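Local coordinates for GTPase activator-like protein (Chaetomium thermophilum, PDB 5HIU), which probably activates a GTPase as the TSC2 subunit of the tuberous sclerosis complex, this chain being its all-helical N-terminal part, at residues Trp146-Arg158 with Ala177-Ala189. Sequence-based numbering, arbitrary orientation.
Sequences WLNQAYRAARDAR and ASPEDKNLSQLFA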
loop_
_atom_site.group_PDB
_atom_site.type_symbol
_atom_site.label_atom_id
_atom_site.label_comp_id
_atom_site.label_asym_id
_atom_site.label_seq_id
_atom_site.Cartn_x
_atom_site.Cartn_y
_atom_site.Cartn_z
ATOM N N TRP A 146 -9.339 9.775 10.463
ATOM C CA TRP A 146 -8.364 10.775 10.093
ATOM C C TRP A 146 -7.738 10.578 8.703
ATOM O O TRP A 146 -7.352 11.550 8.062
ATOM C CB TRP A 146 -7.270 10.780 11.160
ATOM C CG TRP A 146 -7.653 11.500 12.393
ATOM C CD1 TRP A 146 -8.882 11.998 12.718
ATOM C CD2 TRP A 146 -6.793 11.817 13.472
ATOM N NE1 TRP A 146 -8.825 12.609 13.941
ATOM C CE2 TRP A 146 -7.551 12.515 14.419
ATOM C CE3 TRP A 146 -5.447 11.584 13.723
ATOM C CZ2 TRP A 146 -7.018 12.966 15.600
ATOM C CZ3 TRP A 146 -4.917 12.029 14.899
ATOM C CH2 TRP A 146 -5.698 12.727 15.824
ATOM N N LEU A 147 -7.613 9.332 8.257
ATOM C CA LEU A 147 -7.082 9.058 6.934
ATOM C C LEU A 147 -7.980 9.670 5.892
ATOM O O LEU A 147 -7.513 10.301 4.944
ATOM C CB LEU A 147 -7.021 7.557 6.655
ATOM C CG LEU A 147 -5.682 6.863 6.782
ATOM C CD1 LEU A 147 -5.898 5.390 6.468
ATOM C CD2 LEU A 147 -4.663 7.465 5.842
ATOM N N ASN A 148 -9.280 9.430 6.056
ATOM C CA ASN A 148 -10.264 9.953 5.135
ATOM C C ASN A 148 -10.118 11.472 5.131
ATOM O O ASN A 148 -9.862 12.069 4.094
ATOM C CB ASN A 148 -11.656 9.514 5.569
ATOM C CG ASN A 148 -12.740 9.835 4.545
ATOM O OD1 ASN A 148 -12.558 9.708 3.340
ATOM N ND2 ASN A 148 -13.888 10.223 5.037
ATOM N N GLN A 149 -10.220 12.083 6.305
ATOM C CA GLN A 149 -10.059 13.517 6.424
ATOM C C GLN A 149 -8.779 13.934 5.747
ATOM O O GLN A 149 -8.798 14.813 4.874
ATOM C CB GLN A 149 -9.980 13.947 7.883
ATOM C CG GLN A 149 -11.314 14.095 8.599
ATOM C CD GLN A 149 -11.160 14.712 9.989
ATOM O OE1 GLN A 149 -10.181 15.437 10.283
ATOM N NE2 GLN A 149 -12.126 14.423 10.862
ATOM N N ALA A 150 -7.667 13.302 6.130
ATOM C CA ALA A 150 -6.354 13.831 5.751
ATOM C C ALA A 150 -6.154 13.741 4.255
ATOM O O ALA A 150 -5.719 14.694 3.603
ATOM C CB ALA A 150 -5.230 13.121 6.474
ATOM N N TYR A 151 -6.500 12.596 3.702
ATOM C CA TYR A 151 -6.417 12.446 2.276
ATOM C C TYR A 151 -7.307 13.479 1.555
ATOM O O TYR A 151 -6.810 14.236 0.721
ATOM C CB TYR A 151 -6.772 11.033 1.841
ATOM C CG TYR A 151 -6.772 10.977 0.356
ATOM C CD1 TYR A 151 -5.584 11.120 -0.340
ATOM C CD2 TYR A 151 -7.955 10.862 -0.357
ATOM C CE1 TYR A 151 -5.557 11.090 -1.709
ATOM C CE2 TYR A 151 -7.944 10.835 -1.739
ATOM C CZ TYR A 151 -6.740 10.946 -2.407
ATOM O OH TYR A 151 -6.717 10.945 -3.777
ATOM N N ARG A 152 -8.596 13.519 1.898
ATOM C CA ARG A 152 -9.538 14.505 1.321
ATOM C C ARG A 152 -8.923 15.905 1.249
ATOM O O ARG A 152 -8.984 16.561 0.209
ATOM C CB ARG A 152 -10.841 14.557 2.124
ATOM C CG ARG A 152 -11.995 15.238 1.397
ATOM C CD ARG A 152 -13.356 14.749 1.882
ATOM N NE ARG A 152 -13.510 13.299 1.687
ATOM C CZ ARG A 152 -14.317 12.703 0.803
ATOM N NH1 ARG A 152 -15.109 13.406 -0.001
ATOM N NH2 ARG A 152 -14.346 11.370 0.736
ATOM N N ALA A 153 -8.300 16.334 2.345
ATOM C CA ALA A 153 -7.703 17.665 2.414
ATOM C C ALA A 153 -6.433 17.800 1.582
ATOM O O ALA A 153 -6.065 18.901 1.180
ATOM C CB ALA A 153 -7.422 18.053 3.856
ATOM N N ALA A 154 -5.738 16.704 1.324
ATOM C CA ALA A 154 -4.558 16.805 0.472
ATOM C C ALA A 154 -4.985 16.896 -0.966
ATOM O O ALA A 154 -4.418 17.666 -1.724
ATOM C CB ALA A 154 -3.625 15.627 0.677
ATOM N N ARG A 155 -6.002 16.129 -1.334
ATOM C CA ARG A 155 -6.414 16.061 -2.722
ATOM C C ARG A 155 -6.929 17.412 -3.163
ATOM O O ARG A 155 -6.667 17.861 -4.287
ATOM C CB ARG A 155 -7.479 14.982 -2.946
ATOM C CG ARG A 155 -8.917 15.463 -2.962
ATOM C CD ARG A 155 -9.810 14.315 -3.360
ATOM N NE ARG A 155 -11.218 14.575 -3.092
ATOM C CZ ARG A 155 -12.167 13.638 -3.094
ATOM N NH1 ARG A 155 -11.868 12.359 -3.335
ATOM N NH2 ARG A 155 -13.424 13.983 -2.846
ATOM N N ASP A 156 -7.669 18.050 -2.268
ATOM C CA ASP A 156 -8.238 19.344 -2.563
ATOM C C ASP A 156 -7.107 20.353 -2.772
ATOM O O ASP A 156 -7.038 20.980 -3.834
ATOM C CB ASP A 156 -9.215 19.762 -1.459
ATOM C CG ASP A 156 -10.456 18.850 -1.384
ATOM O OD1 ASP A 156 -10.600 17.920 -2.211
ATOM O OD2 ASP A 156 -11.293 19.061 -0.484
ATOM N N ALA A 157 -6.195 20.470 -1.809
ATOM C CA ALA A 157 -5.024 21.356 -1.946
ATOM C C ALA A 157 -4.339 21.183 -3.290
ATOM O O ALA A 157 -4.000 22.163 -3.957
ATOM C CB ALA A 157 -4.021 21.094 -0.838
ATOM N N ARG A 158 -4.153 19.925 -3.676
ATOM C CA ARG A 158 -3.514 19.562 -4.934
ATOM C C ARG A 158 -4.365 19.909 -6.169
ATOM O O ARG A 158 -3.818 20.156 -7.242
ATOM C CB ARG A 158 -3.226 18.064 -4.944
ATOM C CG ARG A 158 -2.254 17.564 -3.884
ATOM C CD ARG A 158 -2.509 16.088 -3.553
ATOM N NE ARG A 158 -1.580 15.592 -2.538
ATOM C CZ ARG A 158 -1.501 14.333 -2.097
ATOM N NH1 ARG A 158 -2.294 13.379 -2.569
ATOM N NH2 ARG A 158 -0.610 14.023 -1.163
ATOM N N ALA A 177 5.862 20.252 -1.064
ATOM C CA ALA A 177 4.730 19.527 -0.490
ATOM C C ALA A 177 3.872 20.472 0.337
ATOM O O ALA A 177 4.397 21.270 1.132
ATOM C CB ALA A 177 5.246 18.405 0.388
ATOM N N SER A 178 2.557 20.391 0.158
ATOM C CA SER A 178 1.653 21.242 0.919
ATOM C C SER A 178 1.597 20.803 2.394
ATOM O O SER A 178 1.926 19.662 2.728
ATOM C CB SER A 178 0.254 21.245 0.284
ATOM O OG SER A 178 -0.401 19.995 0.394
ATOM N N PRO A 179 1.208 21.720 3.293
ATOM C CA PRO A 179 0.995 21.286 4.671
ATOM C C PRO A 179 0.091 20.052 4.734
ATOM O O PRO A 179 0.284 19.197 5.591
ATOM C CB PRO A 179 0.323 22.499 5.319
ATOM C CG PRO A 179 0.804 23.673 4.519
ATOM C CD PRO A 179 1.079 23.181 3.135
ATOM N N GLU A 180 -0.859 19.945 3.807
ATOM C CA GLU A 180 -1.772 18.806 3.770
ATOM C C GLU A 180 -1.051 17.541 3.334
ATOM O O GLU A 180 -1.259 16.488 3.909
ATOM C CB GLU A 180 -2.972 19.080 2.868
ATOM C CG GLU A 180 -3.817 20.245 3.343
ATOM C CD GLU A 180 -3.294 21.602 2.866
ATOM O OE1 GLU A 180 -2.328 21.633 2.065
ATOM O OE2 GLU A 180 -3.852 22.641 3.287
ATOM N N ASP A 181 -0.179 17.656 2.347
ATOM C CA ASP A 181 0.710 16.551 1.983
ATOM C C ASP A 181 1.531 16.106 3.187
ATOM O O ASP A 181 1.684 14.913 3.442
ATOM C CB ASP A 181 1.686 16.959 0.872
ATOM C CG ASP A 181 0.999 17.261 -0.451
ATOM O OD1 ASP A 181 -0.190 16.917 -0.611
ATOM O OD2 ASP A 181 1.662 17.856 -1.338
ATOM N N LYS A 182 2.063 17.067 3.924
ATOM C CA LYS A 182 2.935 16.759 5.039
ATOM C C LYS A 182 2.161 16.089 6.134
ATOM O O LYS A 182 2.654 15.128 6.727
ATOM C CB LYS A 182 3.623 18.021 5.542
ATOM C CG LYS A 182 4.617 18.576 4.524
ATOM C CD LYS A 182 4.752 20.081 4.593
ATOM C CE LYS A 182 5.981 20.543 3.828
ATOM N NZ LYS A 182 5.997 22.014 3.587
ATOM N N ASN A 183 0.944 16.583 6.383
ATOM C CA ASN A 183 0.045 15.998 7.383
ATOM C C ASN A 183 -0.260 14.541 7.072
ATOM O O ASN A 183 -0.202 13.671 7.940
ATOM C CB ASN A 183 -1.277 16.755 7.426
ATOM C CG ASN A 183 -1.189 18.042 8.208
ATOM O OD1 ASN A 183 -0.170 18.344 8.793
ATOM N ND2 ASN A 183 -2.284 18.799 8.239
ATOM N N LEU A 184 -0.596 14.309 5.807
ATOM C CA LEU A 184 -0.925 12.991 5.293
ATOM C C LEU A 184 0.262 12.025 5.449
ATOM O O LEU A 184 0.101 10.922 5.929
ATOM C CB LEU A 184 -1.374 13.127 3.835
ATOM C CG LEU A 184 -1.818 11.861 3.105
ATOM C CD1 LEU A 184 -3.035 11.232 3.760
ATOM C CD2 LEU A 184 -2.090 12.151 1.625
ATOM N N SER A 185 1.464 12.449 5.092
ATOM C CA SER A 185 2.618 11.579 5.308
ATOM C C SER A 185 2.729 11.169 6.734
ATOM O O SER A 185 2.937 10.014 7.029
ATOM C CB SER A 185 3.892 12.280 4.935
ATOM O OG SER A 185 3.808 12.623 3.591
ATOM N N GLN A 186 2.606 12.140 7.622
ATOM C CA GLN A 186 2.907 11.915 9.002
ATOM C C GLN A 186 1.884 10.976 9.630
ATOM O O GLN A 186 2.228 10.152 10.498
ATOM C CB GLN A 186 2.947 13.228 9.743
ATOM C CG GLN A 186 3.405 13.034 11.169
ATOM C CD GLN A 186 3.744 14.320 11.855
ATOM O OE1 GLN A 186 3.562 15.399 11.299
ATOM N NE2 GLN A 186 4.245 14.217 13.077
ATOM N N LEU A 187 0.644 11.079 9.154
ATOM C CA LEU A 187 -0.399 10.181 9.556
ATOM C C LEU A 187 -0.156 8.742 9.057
ATOM O O LEU A 187 -0.307 7.783 9.835
ATOM C CB LEU A 187 -1.753 10.719 9.062
ATOM C CG LEU A 187 -3.000 9.889 9.319
ATOM C CD1 LEU A 187 -3.277 9.665 10.794
ATOM C CD2 LEU A 187 -4.169 10.606 8.690
ATOM N N PHE A 188 0.200 8.583 7.782
ATOM C CA PHE A 188 0.575 7.263 7.250
ATOM C C PHE A 188 1.688 6.679 8.121
ATOM O O PHE A 188 1.620 5.518 8.536
ATOM C CB PHE A 188 1.131 7.340 5.809
ATOM C CG PHE A 188 0.088 7.440 4.722
ATOM C CD1 PHE A 188 -0.904 6.508 4.607
ATOM C CD2 PHE A 188 0.164 8.451 3.765
ATOM C CE1 PHE A 188 -1.828 6.588 3.594
ATOM C CE2 PHE A 188 -0.764 8.545 2.748
ATOM C CZ PHE A 188 -1.761 7.617 2.670
ATOM N N ALA A 189 2.712 7.474 8.395
ATOM C CA ALA A 189 3.777 7.003 9.292
ATOM C C ALA A 189 3.158 6.524 10.610
ATOM O O ALA A 189 3.499 5.459 11.086
ATOM C CB ALA A 189 4.817 8.088 9.555
#
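Leu184 presses as a knob into a hole formed by Ala150, Tyr151, Ala154 and Arg158, joining helices 139-163 and 179-198 as an antiparallel helical hairpin in the alpha-solenoid of the TSC2 N-terminal part. The axes of the paired segments cross at -152° and approach to 8.3 Å, consistent with the small Ala150 and Ala154 on the facing side. Leu184 swings CG away from its own backbone N (chi1 -178°) and into the hole, where its methyls part: CD1 lies against the backbone around Tyr151 N, while CD2 sits 3.9 Å from Ala154 CB and at the edge of the Tyr151 ring. One turn on, Leu187 CD2 wedges against Ala150 CB at 3.5 Å and also touches Trp146 O; its CD1 reaches the edge of the Trp146 ring. Leu147 CD2 meets Phe188 CE1 at 3.7 Å, the two side chains crossing nearly at right angles. Leu147 also packs on helix 204-219 and Phe188 on helix 224-240, which places the hairpin against the helices that follow it in the solenoid. At the other end of the packing, Glu180 lays its aliphatic CB and CG along Ala153 O and Ala154 CA, and its bent chain brings OE1 beside Ala157 CB.

The polar contacts begin at the capping box of Ser178 and Asp181: Asp181 N donates to Ser178 OG and Ser178 N to Asp181 OD2, while OD1 meets the other helix. There the extended Arg158 makes a salt bridge, its guanidinium carrying Ala154 CB over the centre of one face and pairing through NH1 with Asp226. The grip on Asp181 is side-on, with guanidinium and carboxylate planes 50° apart: Arg158 NE at 2.7 Å and NH2 at 3.0 Å both donate to OD1, from the same face of the carboxylate.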